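Local coordinates for protein glutathione S-transferase (Natrialba magadii ATCC 43099, PDB 6GZF) that probably acts as a Xi-class glutathione transferase, of the glutathionyl-hydroquinone reductase type, with a cysteine nucleophile, at residues A[39-43]-A[155-161]; A[71-76]-A[281-287]; A[117-123]-A[132-138]; A[195-199]-A[208-212]. All coordinates share one frame; numbering follows the deposited sequence. Where two conformers were deposited one is given.

Contact 1: residues A[39-43]-A[155-161]; sequences NWVQD and RMFDTEF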
# COMPACT_ATOMS: atom_id res chain seq x y z
N ASN A 39 -21.94 9.97 -29.00
CA ASN A 39 -21.92 10.76 -30.22
C ASN A 39 -20.50 11.22 -30.54
O ASN A 39 -19.67 11.35 -29.64
CB ASN A 39 -22.86 11.97 -30.11
CG ASN A 39 -24.31 11.60 -30.30
OD1 ASN A 39 -24.75 11.29 -31.41
ND2 ASN A 39 -25.08 11.63 -29.22
N TRP A 40 -20.23 11.45 -31.82
CA TRP A 40 -18.91 11.88 -32.25
C TRP A 40 -18.92 13.27 -32.87
O TRP A 40 -19.88 13.64 -33.55
CB TRP A 40 -18.33 10.88 -33.26
CG TRP A 40 -17.84 9.60 -32.67
CD1 TRP A 40 -18.60 8.61 -32.11
CD2 TRP A 40 -16.48 9.15 -32.61
NE1 TRP A 40 -17.79 7.58 -31.69
CE2 TRP A 40 -16.49 7.89 -31.99
CE3 TRP A 40 -15.26 9.69 -33.02
CZ2 TRP A 40 -15.32 7.16 -31.76
CZ3 TRP A 40 -14.10 8.97 -32.80
CH2 TRP A 40 -14.14 7.72 -32.17
N VAL A 41 -17.86 14.03 -32.64
CA VAL A 41 -17.62 15.24 -33.39
C VAL A 41 -16.90 14.84 -34.67
O VAL A 41 -15.81 14.27 -34.63
CB VAL A 41 -16.78 16.27 -32.61
CG1 VAL A 41 -16.53 17.50 -33.46
CG2 VAL A 41 -17.48 16.64 -31.31
N GLN A 42 -17.52 15.12 -35.81
CA GLN A 42 -16.99 14.65 -37.09
C GLN A 42 -16.79 15.78 -38.09
O GLN A 42 -17.72 16.53 -38.39
CB GLN A 42 -17.93 13.59 -37.68
CG GLN A 42 -17.96 12.28 -36.91
CD GLN A 42 -16.71 11.45 -37.12
OE1 GLN A 42 -15.77 11.52 -36.33
NE2 GLN A 42 -16.69 10.66 -38.18
N ASP A 43 -15.57 15.89 -38.60
CA ASP A 43 -15.26 16.87 -39.64
C ASP A 43 -15.96 16.47 -40.94
O ASP A 43 -15.34 15.95 -41.86
CB ASP A 43 -13.75 16.98 -39.86
CG ASP A 43 -13.35 18.27 -40.55
OD1 ASP A 43 -14.21 18.89 -41.20
OD2 ASP A 43 -12.17 18.66 -40.44
N ARG A 155 -9.65 10.40 -29.30
CA ARG A 155 -9.56 10.13 -30.73
C ARG A 155 -10.07 11.30 -31.57
O ARG A 155 -9.41 11.72 -32.52
CB ARG A 155 -10.34 8.86 -31.08
CG ARG A 155 -10.42 8.57 -32.57
CD ARG A 155 -9.05 8.38 -33.18
NE ARG A 155 -8.32 7.27 -32.56
CZ ARG A 155 -8.45 6.00 -32.93
NH1 ARG A 155 -7.75 5.06 -32.32
NH2 ARG A 155 -9.27 5.67 -33.92
N MET A 156 -11.25 11.82 -31.23
CA MET A 156 -11.84 12.89 -32.02
C MET A 156 -11.11 14.22 -31.80
O MET A 156 -11.07 15.07 -32.69
CB MET A 156 -13.33 13.04 -31.70
CG MET A 156 -13.65 13.55 -30.31
SD MET A 156 -15.43 13.63 -30.03
CE MET A 156 -15.82 11.90 -29.77
N PHE A 157 -10.51 14.39 -30.62
CA PHE A 157 -9.61 15.52 -30.38
C PHE A 157 -8.43 15.43 -31.33
O PHE A 157 -7.89 16.43 -31.79
CB PHE A 157 -9.11 15.53 -28.93
CG PHE A 157 -10.04 16.18 -27.96
CD1 PHE A 157 -11.34 16.52 -28.32
CD2 PHE A 157 -9.62 16.46 -26.67
CE1 PHE A 157 -12.19 17.11 -27.41
CE2 PHE A 157 -10.47 17.06 -25.75
CZ PHE A 157 -11.76 17.38 -26.13
N ASP A 158 -8.03 14.19 -31.61
CA ASP A 158 -6.83 13.90 -32.37
C ASP A 158 -7.02 14.04 -33.88
O ASP A 158 -6.15 14.57 -34.57
CB ASP A 158 -6.35 12.48 -32.03
CG ASP A 158 -4.94 12.21 -32.49
OD1 ASP A 158 -4.18 13.17 -32.70
OD2 ASP A 158 -4.58 11.02 -32.62
N THR A 159 -8.15 13.57 -34.39
CA THR A 159 -8.32 13.42 -35.83
C THR A 159 -9.36 14.33 -36.47
O THR A 159 -9.52 14.33 -37.69
CB THR A 159 -8.69 11.96 -36.18
OG1 THR A 159 -9.95 11.64 -35.58
CG2 THR A 159 -7.63 11.00 -35.68
N GLU A 160 -10.07 15.12 -35.66
CA GLU A 160 -11.21 15.87 -36.18
C GLU A 160 -11.10 17.39 -36.01
O GLU A 160 -11.85 18.14 -36.65
CB GLU A 160 -12.50 15.38 -35.52
CG GLU A 160 -12.71 13.88 -35.61
CD GLU A 160 -12.78 13.38 -37.04
OE1 GLU A 160 -13.76 13.72 -37.74
OE2 GLU A 160 -11.86 12.64 -37.47
N PHE A 161 -10.18 17.85 -35.17
CA PHE A 161 -10.05 19.28 -34.90
C PHE A 161 -8.79 19.89 -35.51
O PHE A 161 -8.18 20.79 -34.92
CB PHE A 161 -10.06 19.55 -33.39
CG PHE A 161 -11.41 19.37 -32.75
CD1 PHE A 161 -11.81 18.13 -32.28
CD2 PHE A 161 -12.27 20.45 -32.61
CE1 PHE A 161 -13.05 17.97 -31.69
CE2 PHE A 161 -13.50 20.29 -32.02
CZ PHE A 161 -13.90 19.05 -31.55
O HOH W 1 -9.72 17.59 -38.70

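Contact 2: residues A[71-76]-A[281-287]; sequences LVTRTL and THGIAET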
# COMPACT_ATOMS: atom_id res chain seq x y z
N LEU A 71 -7.07 15.54 -21.46
CA LEU A 71 -6.26 16.72 -21.15
C LEU A 71 -4.90 16.67 -21.83
O LEU A 71 -4.43 17.68 -22.36
CB LEU A 71 -6.09 16.86 -19.64
CG LEU A 71 -7.34 17.22 -18.84
CD1 LEU A 71 -7.00 17.46 -17.38
CD2 LEU A 71 -8.02 18.45 -19.44
N VAL A 72 -4.26 15.50 -21.80
CA VAL A 72 -2.96 15.32 -22.43
C VAL A 72 -3.06 15.53 -23.94
O VAL A 72 -2.20 16.17 -24.55
CB VAL A 72 -2.38 13.92 -22.14
CG1 VAL A 72 -1.12 13.68 -22.96
CG2 VAL A 72 -2.08 13.78 -20.65
N THR A 73 -4.13 15.02 -24.54
CA THR A 73 -4.36 15.17 -25.97
C THR A 73 -4.64 16.63 -26.33
O THR A 73 -4.08 17.16 -27.29
CB THR A 73 -5.54 14.30 -26.45
OG1 THR A 73 -5.29 12.94 -26.11
CG2 THR A 73 -5.72 14.43 -27.95
N ARG A 74 -5.50 17.28 -25.54
CA ARG A 74 -5.86 18.67 -25.77
C ARG A 74 -4.64 19.58 -25.74
O ARG A 74 -4.53 20.52 -26.53
CB ARG A 74 -6.88 19.14 -24.73
CG ARG A 74 -7.55 20.46 -25.08
CD ARG A 74 -8.44 20.95 -23.95
NE ARG A 74 -7.67 21.52 -22.85
CZ ARG A 74 -7.89 22.72 -22.32
NH1 ARG A 74 -8.87 23.48 -22.79
NH2 ARG A 74 -7.14 23.16 -21.32
N THR A 75 -3.71 19.28 -24.83
CA THR A 75 -2.49 20.06 -24.70
C THR A 75 -1.53 19.79 -25.85
O THR A 75 -0.94 20.72 -26.41
CB THR A 75 -1.78 19.77 -23.37
OG1 THR A 75 -2.73 19.85 -22.30
CG2 THR A 75 -0.65 20.76 -23.14
N LEU A 76 -1.38 18.52 -26.21
CA LEU A 76 -0.49 18.12 -27.30
C LEU A 76 -0.95 18.70 -28.63
O LEU A 76 -0.13 19.10 -29.46
CB LEU A 76 -0.41 16.59 -27.39
CG LEU A 76 0.47 15.89 -26.36
CD1 LEU A 76 0.46 14.39 -26.57
CD2 LEU A 76 1.90 16.42 -26.42
N THR A 281 7.72 15.55 -22.05
CA THR A 281 7.21 16.02 -23.33
C THR A 281 6.49 17.34 -23.09
O THR A 281 5.59 17.41 -22.25
CB THR A 281 6.27 15.00 -23.99
OG1 THR A 281 6.90 13.72 -24.05
CG2 THR A 281 5.91 15.45 -25.40
N HIS A 282 6.89 18.37 -23.82
CA HIS A 282 6.46 19.74 -23.54
C HIS A 282 4.95 19.91 -23.49
O HIS A 282 4.24 19.59 -24.45
CB HIS A 282 7.05 20.70 -24.58
CG HIS A 282 6.93 22.15 -24.20
ND1 HIS A 282 7.78 22.75 -23.30
CD2 HIS A 282 6.06 23.10 -24.59
CE1 HIS A 282 7.44 24.02 -23.15
NE2 HIS A 282 6.40 24.26 -23.93
N GLY A 283 4.45 20.40 -22.36
CA GLY A 283 3.04 20.65 -22.18
C GLY A 283 2.35 19.64 -21.28
O GLY A 283 1.39 19.97 -20.58
N ILE A 284 2.85 18.41 -21.29
CA ILE A 284 2.24 17.32 -20.53
C ILE A 284 2.35 17.53 -19.02
O ILE A 284 1.42 17.23 -18.27
CB ILE A 284 2.88 15.96 -20.92
CG1 ILE A 284 2.43 15.56 -22.33
CG2 ILE A 284 2.50 14.87 -19.92
CD1 ILE A 284 2.86 14.16 -22.73
N ALA A 285 3.49 18.06 -18.58
CA ALA A 285 3.76 18.24 -17.16
C ALA A 285 2.71 19.10 -16.45
O ALA A 285 2.37 18.85 -15.29
CB ALA A 285 5.14 18.86 -16.97
N GLU A 286 2.18 20.09 -17.15
CA GLU A 286 1.19 21.00 -16.57
C GLU A 286 -0.20 20.37 -16.49
O GLU A 286 -1.12 20.95 -15.91
CB GLU A 286 1.13 22.31 -17.36
CG GLU A 286 2.34 23.22 -17.18
CD GLU A 286 3.58 22.70 -17.89
OE1 GLU A 286 3.43 22.09 -18.96
OE2 GLU A 286 4.69 22.92 -17.37
N THR A 287 -0.35 19.18 -17.07
CA THR A 287 -1.62 18.47 -17.03
C THR A 287 -1.62 17.46 -15.89
O THR A 287 -2.60 16.74 -15.69
CB THR A 287 -1.91 17.75 -18.35
OG1 THR A 287 -1.18 16.52 -18.40
CG2 THR A 287 -1.52 18.62 -19.53

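Contact 3: residues A[117-123]-A[132-138]; sequences LRELYVR and VTVPVLW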
# COMPACT_ATOMS: atom_id res chain seq x y z
N LEU A 117 -22.04 17.69 -10.93
CA LEU A 117 -21.97 17.20 -12.31
C LEU A 117 -23.23 16.45 -12.71
O LEU A 117 -23.56 16.36 -13.89
CB LEU A 117 -20.75 16.29 -12.48
CG LEU A 117 -20.26 16.05 -13.91
CD1 LEU A 117 -19.59 17.30 -14.46
CD2 LEU A 117 -19.32 14.86 -13.96
N ARG A 118 -23.94 15.91 -11.72
CA ARG A 118 -25.15 15.13 -11.99
C ARG A 118 -26.27 16.00 -12.55
O ARG A 118 -27.15 15.51 -13.25
CB ARG A 118 -25.61 14.41 -10.72
CG ARG A 118 -25.74 15.30 -9.49
CD ARG A 118 -25.96 14.45 -8.25
NE ARG A 118 -26.19 15.24 -7.04
CZ ARG A 118 -27.39 15.61 -6.60
NH1 ARG A 118 -28.48 15.26 -7.27
NH2 ARG A 118 -27.50 16.33 -5.49
N GLU A 119 -26.22 17.29 -12.25
CA GLU A 119 -27.19 18.24 -12.78
C GLU A 119 -27.03 18.37 -14.30
O GLU A 119 -28.02 18.53 -15.02
CB GLU A 119 -27.03 19.61 -12.12
CG GLU A 119 -27.31 19.62 -10.63
CD GLU A 119 -27.04 20.97 -9.99
OE1 GLU A 119 -27.71 21.95 -10.37
OE2 GLU A 119 -26.15 21.05 -9.12
N LEU A 120 -25.79 18.30 -14.76
CA LEU A 120 -25.49 18.43 -16.18
C LEU A 120 -26.02 17.24 -16.98
O LEU A 120 -26.54 17.40 -18.08
CB LEU A 120 -23.98 18.57 -16.39
CG LEU A 120 -23.41 19.96 -16.09
CD1 LEU A 120 -21.91 19.90 -15.90
CD2 LEU A 120 -23.78 20.94 -17.20
N TYR A 121 -25.87 16.04 -16.41
CA TYR A 121 -26.41 14.83 -17.02
C TYR A 121 -27.93 14.92 -17.16
O TYR A 121 -28.48 14.66 -18.23
CB TYR A 121 -26.04 13.60 -16.20
CG TYR A 121 -24.64 13.09 -16.41
CD1 TYR A 121 -23.54 13.75 -15.87
CD2 TYR A 121 -24.40 11.93 -17.14
CE1 TYR A 121 -22.25 13.28 -16.06
CE2 TYR A 121 -23.12 11.45 -17.34
CZ TYR A 121 -22.05 12.13 -16.80
OH TYR A 121 -20.77 11.65 -16.99
N VAL A 122 -28.59 15.29 -16.07
CA VAL A 122 -30.05 15.39 -16.03
C VAL A 122 -30.58 16.37 -17.07
O VAL A 122 -31.60 16.11 -17.71
CB VAL A 122 -30.54 15.81 -14.62
CG1 VAL A 122 -32.03 16.11 -14.63
CG2 VAL A 122 -30.22 14.73 -13.61
N ARG A 123 -29.88 17.48 -17.26
CA ARG A 123 -30.27 18.45 -18.27
C ARG A 123 -30.15 17.85 -19.67
O ARG A 123 -30.98 18.11 -20.54
CB ARG A 123 -29.42 19.72 -18.18
CG ARG A 123 -29.77 20.77 -19.22
CD ARG A 123 -28.85 21.97 -19.15
NE ARG A 123 -29.46 23.10 -18.46
CZ ARG A 123 -29.38 23.31 -17.15
NH1 ARG A 123 -28.71 22.47 -16.38
NH2 ARG A 123 -29.96 24.37 -16.61
N VAL A 132 -22.40 9.06 -12.96
CA VAL A 132 -21.94 10.42 -13.19
C VAL A 132 -20.42 10.46 -13.09
O VAL A 132 -19.86 10.50 -11.99
CB VAL A 132 -22.56 11.41 -12.18
CG1 VAL A 132 -22.09 12.83 -12.48
CG2 VAL A 132 -24.07 11.34 -12.23
N THR A 133 -19.75 10.44 -14.24
CA THR A 133 -18.30 10.34 -14.30
C THR A 133 -17.67 11.40 -15.21
O THR A 133 -18.37 12.13 -15.92
CB THR A 133 -17.85 8.96 -14.81
OG1 THR A 133 -18.36 8.75 -16.13
CG2 THR A 133 -18.35 7.86 -13.89
N VAL A 134 -16.34 11.45 -15.20
CA VAL A 134 -15.57 12.30 -16.08
C VAL A 134 -14.72 11.41 -16.98
O VAL A 134 -14.38 10.29 -16.59
CB VAL A 134 -14.67 13.28 -15.29
CG1 VAL A 134 -15.51 14.36 -14.62
CG2 VAL A 134 -13.84 12.53 -14.26
N PRO A 135 -14.37 11.88 -18.19
CA PRO A 135 -14.65 13.20 -18.77
C PRO A 135 -16.02 13.29 -19.43
O PRO A 135 -16.68 12.28 -19.68
CB PRO A 135 -13.55 13.34 -19.82
CG PRO A 135 -13.34 11.95 -20.30
CD PRO A 135 -13.55 11.05 -19.10
N VAL A 136 -16.45 14.52 -19.70
CA VAL A 136 -17.69 14.78 -20.42
C VAL A 136 -17.49 15.88 -21.45
O VAL A 136 -17.18 17.02 -21.10
CB VAL A 136 -18.84 15.20 -19.46
CG1 VAL A 136 -20.03 15.71 -20.25
CG2 VAL A 136 -19.24 14.03 -18.56
N LEU A 137 -17.64 15.54 -22.72
CA LEU A 137 -17.57 16.53 -23.79
C LEU A 137 -18.95 17.14 -24.00
O LEU A 137 -19.91 16.44 -24.32
CB LEU A 137 -17.04 15.92 -25.08
CG LEU A 137 -16.86 16.90 -26.24
CD1 LEU A 137 -15.80 17.94 -25.89
CD2 LEU A 137 -16.50 16.17 -27.53
N TRP A 138 -19.04 18.46 -23.82
CA TRP A 138 -20.33 19.14 -23.85
C TRP A 138 -20.46 20.08 -25.04
O TRP A 138 -19.55 20.85 -25.34
CB TRP A 138 -20.54 19.92 -22.55
CG TRP A 138 -21.91 20.50 -22.40
CD1 TRP A 138 -22.37 21.67 -22.93
CD2 TRP A 138 -23.01 19.93 -21.68
NE1 TRP A 138 -23.68 21.87 -22.58
CE2 TRP A 138 -24.10 20.81 -21.82
CE3 TRP A 138 -23.18 18.76 -20.94
CZ2 TRP A 138 -25.34 20.57 -21.23
CZ3 TRP A 138 -24.41 18.52 -20.36
CH2 TRP A 138 -25.48 19.41 -20.51

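Contact 4: residues A[195-199]-A[208-212]; sequences VYRAG and DEAVA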
# COMPACT_ATOMS: atom_id res chain seq x y z
N VAL A 195 -5.86 -2.15 -12.31
CA VAL A 195 -5.52 -1.57 -11.01
C VAL A 195 -6.76 -1.34 -10.15
O VAL A 195 -6.72 -1.51 -8.93
CB VAL A 195 -4.75 -0.25 -11.16
CG1 VAL A 195 -3.30 -0.52 -11.55
CG2 VAL A 195 -5.42 0.66 -12.19
N TYR A 196 -7.87 -0.96 -10.79
CA TYR A 196 -9.12 -0.72 -10.08
C TYR A 196 -9.79 -2.04 -9.71
O TYR A 196 -10.48 -2.14 -8.69
CB TYR A 196 -10.06 0.14 -10.91
CG TYR A 196 -9.57 1.55 -11.12
CD1 TYR A 196 -8.72 1.86 -12.17
CD2 TYR A 196 -9.94 2.58 -10.25
CE1 TYR A 196 -8.26 3.15 -12.36
CE2 TYR A 196 -9.48 3.87 -10.44
CZ TYR A 196 -8.64 4.15 -11.49
OH TYR A 196 -8.19 5.43 -11.67
N ARG A 197 -9.60 -3.05 -10.55
CA ARG A 197 -10.12 -4.38 -10.28
C ARG A 197 -9.42 -4.97 -9.06
O ARG A 197 -10.03 -5.64 -8.24
CB ARG A 197 -9.95 -5.29 -11.49
CG ARG A 197 -10.38 -6.73 -11.27
CD ARG A 197 -10.62 -7.44 -12.60
NE ARG A 197 -10.79 -8.88 -12.43
CZ ARG A 197 -9.88 -9.79 -12.78
NH1 ARG A 197 -10.11 -11.08 -12.60
NH2 ARG A 197 -8.73 -9.40 -13.32
N ALA A 198 -8.12 -4.69 -8.95
CA ALA A 198 -7.34 -5.13 -7.81
C ALA A 198 -7.67 -4.32 -6.56
O ALA A 198 -7.72 -4.86 -5.46
CB ALA A 198 -5.85 -5.04 -8.12
N GLY A 199 -7.90 -3.03 -6.75
CA GLY A 199 -8.15 -2.12 -5.64
C GLY A 199 -9.51 -2.30 -4.98
O GLY A 199 -9.61 -2.29 -3.75
N ASP A 208 -6.06 -11.69 -6.87
CA ASP A 208 -4.88 -12.44 -7.30
C ASP A 208 -4.71 -12.39 -8.82
O ASP A 208 -3.61 -12.17 -9.32
CB ASP A 208 -4.97 -13.89 -6.83
CG ASP A 208 -4.92 -14.02 -5.32
OD1 ASP A 208 -4.36 -13.12 -4.67
OD2 ASP A 208 -5.44 -15.03 -4.79
N GLU A 209 -5.80 -12.60 -9.54
CA GLU A 209 -5.77 -12.56 -11.00
C GLU A 209 -5.49 -11.15 -11.51
O GLU A 209 -4.70 -10.97 -12.45
CB GLU A 209 -7.10 -13.06 -11.58
CG GLU A 209 -7.36 -14.54 -11.37
CD GLU A 209 -8.74 -14.95 -11.82
OE1 GLU A 209 -9.29 -14.30 -12.74
OE2 GLU A 209 -9.29 -15.92 -11.26
N ALA A 210 -6.12 -10.16 -10.89
CA ALA A 210 -5.97 -8.77 -11.29
C ALA A 210 -4.53 -8.30 -11.12
O ALA A 210 -4.02 -7.52 -11.93
CB ALA A 210 -6.91 -7.88 -10.50
N VAL A 211 -3.87 -8.79 -10.08
CA VAL A 211 -2.48 -8.43 -9.81
C VAL A 211 -1.53 -9.21 -10.72
O VAL A 211 -0.58 -8.64 -11.28
CB VAL A 211 -2.10 -8.68 -8.34
CG1 VAL A 211 -0.61 -8.50 -8.13
CG2 VAL A 211 -2.89 -7.76 -7.43
N ALA A 212 -1.79 -10.50 -10.88
CA ALA A 212 -0.97 -11.36 -11.72
C ALA A 212 -0.97 -10.89 -13.17
O ALA A 212 0.09 -10.78 -13.80
CB ALA A 212 -1.45 -12.80 -11.64

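Contact 1: residues A[39-43]-A[155-161]
The C-terminal end of helix 150-159, the last helix of the thioredoxin-like domain, receives the loop 39-43 along residues W40 to D43, which meet R155, M156, E160 and F161. The CA atoms of D43 and E160 come within 5.4 Å. E160 has just left the helix; its CG lies anti to the carbonyl carbon (chi1 -53°), and a bend at chi2 brings the carboxylate to the loop, where OE1 accepts the D43 backbone N at 3.0 Å. This bond is nearly straight (164°) and meets the anti side of the oxygen, 22° out of the carboxylate plane. An alanine at this position is likely to leave the D43 N-H without its carboxylate mate and the D43 end of segment 39-43 less firmly held. Deeper in, the M156 sulfur SD takes a weak bond from V41 N at 3.6 Å, and V41 CG1 packs at 3.6 Å on F161 CZ. The benzene part of W40 presents its edge to the aliphatic R155 CG, with CZ3 3.7 Å away, while the R155 guanidinium leads off to salt bridges with D181 and E238. V41 and M156 both also touch L137, so the loop is packed against the helix-on-sheet layer of a thioredoxin fold.

Contact 2: residues A[71-76]-A[281-287]
Two threonines, T75 and T287, reach toward each other tip to tip where the thioredoxin-like and all-helical domains of the GST fold meet. T75 lies on helix 65-77 and T287 ends the turn leading into helix 290-299. Their meeting is of hydroxyl with methyl: T75 OG1 lies 3.3 Å from T287 CG2, and V72, one turn earlier on the helix, crosses T287 at about a right angle, its CG2 3.7 Å from T287 OG1. The other methyl of V72, CG1, faces I284 obliquely, 4.0 Å from CD1. L76 extends this apolar strip, placing CD2 4.2 Å from I284 CG1. Between the two groups the backbone comes close: T75 CG2 rests 3.4 Å from G283 O, and the G283 phi of 106° is one that a side chain would tolerate poorly. No hydrogen bond joins the two segments, so van der Waals packing carries the contact. I241 and F244 of helix 238-247 add to the apolar surroundings. The turn is braced from within. With chi1 at 80°, the T287 hydroxyl sits between its own backbone N and carbonyl carbon, and OG1, which also bonds H68 NE2, donates to I284 O at 2.7 Å on a lone pair in the carbonyl plane, while T287 N donates to that same oxygen.

Contact 3: residues A[117-123]-A[132-138]
Helix 117-123 runs at 53° to strand 136-138 with the two axes 11.4 Å apart at their closest, and the backbones come nearest ahead of the strand, where the CA atoms of R118 and V132 are 5.8 Å apart. Y121 and V132 make the central pair. They slide past each other in opposite directions, so that V132 CA stands over one face of the phenol ring while its CG1 touches Y121 CE1 at 3.6 Å. Beyond this overlap the Y121 hydroxyl OH donates a hydrogen bond to T133 O, 2.7 Å away, with the donor tilted 22° from the carbonyl plane. L117 lies beside this pair: its CB meets V132 CG1 at 3.7 Å, and its CD2 lies 3.9 Å from V134 CG1. At the far end, W138 has CG anti to its backbone N (chi1 -172°), which sends the indole across to the helix; L120 CD2 makes a CH-pi contact over its six-membered ring, 4.1 Å from the centroid. R123 comes to the edge of the same ring.

The peptide bond from V134 to P135 is cis, the cis-proline turn characteristic of thioredoxin folds. V132, T133 and V134 are predicted to bind glutathione, and V134 neighbours C64, the predicted nucleophile. The chemistry therefore implies a loop held by apolar packing on its helix side, with a single tyrosine hydroxyl tying down a carbonyl just ahead of the cis bond, consistent with a preshaped glutathione site.

Contact 4: residues A[195-199]-A[208-212]
R197 and E209 form a salt bridge across two helices, R197 NH1 lying 3.3 Å from E209 OE1. The carboxylate oxygen comes to the edge of the guanidinium, near its plane, but the bond is weak, long and bent (134°); the guanidinium and carboxylate planes are also steeply turned against each other. R197 gets there with CG anti to the backbone N (chi1 176°) and a chain extended from CG to NE, which carries it over A210: CG sits 3.7 Å from A210 CB, and NH2 lies 3.5 Å from A210 CA. A leucine in its place would probably leave the E209 carboxylate without its charge mate and A210 less well covered. Next to the arginine, small side chains let the helices come together. A198 CB meets A210 CB at 3.9 Å and V211 CG2 at 4.1 Å, and the A198 and A210 CA atoms are 5.2 Å apart.

The helix segments run roughly antiparallel, directions 148° apart, and the two alanines allow their axes to approach to 8.3 Å. Helices 194-199 and 204-224, consecutive in the chain, thus pack as a helical hairpin in the all-helical C-terminal domain of the GST fold. Y196, on the shorter helix, is the predicted proton donor or acceptor; its hydroxyl bonds those of Y254 and Y297, both predicted to lower the pKa of the active-site cysteine. Around the pair, A198 also touches Y207 of helix 204-224, V195 packs on F250 and Y254 of helix 250-254, and V211 and A212 meet R312 of the second subunit.

From the N terminus, the loop 39-43 opens contact 1, which closes at 155-161 and encloses the core of the thioredoxin-like domain. Helix 65-77 starts contact 2 inside that loop but finds its partner only at 281-287, so contacts 1 and 2 cross and the second ties the two domains together. Contact 3 is a short local closure nested within both, joining a helix to the cis-proline turn and strand. Contact 4 follows contact 1 in series, within the span of contact 2, and pairs helices of the C-terminal domain. F157 packs on T73 and L137, linking contact 1 with contacts 2 and 3, whereas contact 4 lies across the chain's centre from contacts 1 and 2.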